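Rho GTPase-activating protein 27 (Homo sapiens, PDB 3PP2) probably acts through its RhoGAP domain to switch CDC42 and RAC1 to their GDP-bound state, possibly in clathrin-mediated endocytosis, and is represented here by its pleckstrin homology domain. Local coordinates at residues 12-16 and 102-106. Numbering follows the deposited sequence.
Sequences GVLHR and LIQHD
His15 and Gln104 face each other as an antiparallel hydrogen-bonded pair, joined by His15 N to Gln104 O (2.9 Å) and Gln104 N to His15 O (2.8 Å). Arg16 and Ile103 form the adjacent non-hydrogen-bonded pair, where Arg16 CA adds a CA-H...O contact to Leu102 O at 3.1 Å. The Gln104 side chain runs beside that of His15 on the same face of the sheet. Its CB lies 4.2 Å from His15 CB; CG then extends anti to the backbone N (chi1 -170°), and a bend at chi2 (-91°) brings the amide round towards the His15 side chain, with NE2 pointing on towards Asp106. At CD the group divides: OE1 comes to 3.5 Å from His15 CB and 3.6 Å from His15 CG, the amide plane inclined 54° to the imidazole, while NE2 donates to Asp106 OD1 (3.2 Å) almost within the amide plane, reaching that oxygen on its anti side. Arg87 NH1 also bonds OE1 and Lys88 O accepts from NE2, so both ends of the amide are gripped and its rotation is fixed. Leu14 CD1 meets Ile103 CG2, adding an apolar contact between the strands. Beyond Gln104 the regular pairing gives way to a looser approach, with the edge of the His105 ring presenting CD2 to Val13 O. Strand 10-21 lies between strands 32-39 and 100-104, pairing with the former through Leu14 and Ser34, and strand 100-104 continues to strand 90-94 through Ile103 and Leu91, within the curved antiparallel sheet of the PH fold. Leu14 and His105 pack against Ile110 of the C-terminal helix 108-122, which also contributes Trp114 beside Leu14, whereas Ile103 meets Leu43 and Phe45 of strand 42-46.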
loop_
_atom_site.group_PDB
_atom_site.type_symbol
_atom_site.label_atom_id
_atom_site.label_comp_id
_atom_site.label_asym_id
_atom_site.label_seq_id
_atom_site.Cartn_x
_atom_site.Cartn_y
_atom_site.Cartn_z
ATOM N N GLY A 12 -10.325 10.926 -1.321
ATOM C CA GLY A 12 -9.388 10.417 -2.317
ATOM C C GLY A 12 -10.051 9.988 -3.605
ATOM O O GLY A 12 -11.276 9.941 -3.673
ATOM N N VAL A 13 -9.274 9.724 -4.645
ATOM C CA VAL A 13 -9.839 9.216 -5.855
ATOM C C VAL A 13 -9.944 7.676 -5.811
ATOM O O VAL A 13 -8.954 6.993 -5.521
ATOM C CB VAL A 13 -9.073 9.710 -7.093
ATOM C CG1 VAL A 13 -9.667 9.046 -8.356
ATOM C CG2 VAL A 13 -9.098 11.242 -7.200
ATOM N N LEU A 14 -11.126 7.148 -6.098
ATOM C CA LEU A 14 -11.401 5.722 -6.136
ATOM C C LEU A 14 -12.173 5.376 -7.394
ATOM O O LEU A 14 -12.911 6.201 -7.943
ATOM C CB LEU A 14 -12.228 5.260 -4.924
ATOM C CG LEU A 14 -11.519 5.370 -3.579
ATOM C CD1 LEU A 14 -12.498 5.111 -2.430
ATOM C CD2 LEU A 14 -10.322 4.445 -3.520
ATOM N N HIS A 15 -12.072 4.119 -7.801
ATOM C CA HIS A 15 -12.935 3.567 -8.827
ATOM C C HIS A 15 -14.190 3.014 -8.163
ATOM O O HIS A 15 -14.148 2.406 -7.085
ATOM C CB HIS A 15 -12.218 2.515 -9.614
ATOM C CG HIS A 15 -11.070 3.050 -10.369
ATOM N ND1 HIS A 15 -11.121 3.299 -11.712
ATOM C CD2 HIS A 15 -9.811 3.339 -9.968
ATOM C CE1 HIS A 15 -9.942 3.748 -12.109
ATOM N NE2 HIS A 15 -9.134 3.805 -11.062
ATOM N N ARG A 16 -15.326 3.231 -8.791
ATOM C CA ARG A 16 -16.588 2.703 -8.255
ATOM C C ARG A 16 -17.605 2.484 -9.334
ATOM O O ARG A 16 -17.603 3.192 -10.362
ATOM C CB ARG A 16 -17.140 3.637 -7.168
ATOM C CG ARG A 16 -17.871 4.871 -7.635
ATOM C CD ARG A 16 -16.969 5.819 -8.337
ATOM N NE ARG A 16 -17.582 7.100 -8.667
ATOM C CZ ARG A 16 -18.440 7.273 -9.642
ATOM N NH1 ARG A 16 -18.916 8.508 -9.894
ATOM N NH2 ARG A 16 -18.806 6.234 -10.391
ATOM N N LEU A 102 -19.649 -1.326 -5.887
ATOM C CA LEU A 102 -18.291 -1.820 -5.781
ATOM C C LEU A 102 -17.328 -0.649 -5.781
ATOM O O LEU A 102 -17.546 0.324 -6.505
ATOM C CB LEU A 102 -17.959 -2.786 -6.911
ATOM C CG LEU A 102 -18.873 -3.986 -7.065
ATOM C CD1 LEU A 102 -18.562 -4.805 -8.316
ATOM C CD2 LEU A 102 -18.928 -4.843 -5.849
ATOM N N ILE A 103 -16.230 -0.806 -5.031
ATOM C CA ILE A 103 -15.224 0.233 -4.811
ATOM C C ILE A 103 -13.884 -0.434 -5.060
ATOM O O ILE A 103 -13.654 -1.554 -4.584
ATOM C CB ILE A 103 -15.291 0.821 -3.372
ATOM C CG1 ILE A 103 -16.728 1.251 -3.027
ATOM C CG2 ILE A 103 -14.275 1.920 -3.161
ATOM C CD1 ILE A 103 -16.898 1.599 -1.564
ATOM N N GLN A 104 -13.012 0.227 -5.813
ATOM C CA GLN A 104 -11.755 -0.431 -6.223
ATOM C C GLN A 104 -10.630 0.542 -6.375
ATOM O O GLN A 104 -10.830 1.718 -6.696
ATOM C CB GLN A 104 -12.028 -1.131 -7.561
ATOM C CG GLN A 104 -10.981 -2.071 -8.082
ATOM C CD GLN A 104 -9.961 -1.414 -8.981
ATOM O OE1 GLN A 104 -10.236 -0.389 -9.659
ATOM N NE2 GLN A 104 -8.775 -2.033 -9.053
ATOM N N HIS A 105 -9.409 0.026 -6.238
ATOM C CA HIS A 105 -8.184 0.749 -6.595
ATOM C C HIS A 105 -7.108 -0.291 -6.833
ATOM O O HIS A 105 -7.115 -1.341 -6.225
ATOM C CB HIS A 105 -7.760 1.750 -5.518
ATOM C CG HIS A 105 -6.783 2.774 -5.985
ATOM N ND1 HIS A 105 -5.433 2.504 -6.140
ATOM C CD2 HIS A 105 -6.972 4.063 -6.374
ATOM C CE1 HIS A 105 -4.831 3.601 -6.571
ATOM N NE2 HIS A 105 -5.742 4.557 -6.743
ATOM N N ASP A 106 -6.189 0.002 -7.750
ATOM C CA ASP A 106 -5.104 -0.930 -7.978
ATOM C C ASP A 106 -4.228 -1.102 -6.763
ATOM O O ASP A 106 -3.632 -2.185 -6.635
ATOM C CB ASP A 106 -4.277 -0.492 -9.177
ATOM C CG ASP A 106 -5.022 -0.591 -10.480
ATOM O OD1 ASP A 106 -6.110 -1.224 -10.549
ATOM O OD2 ASP A 106 -4.500 0.025 -11.442
#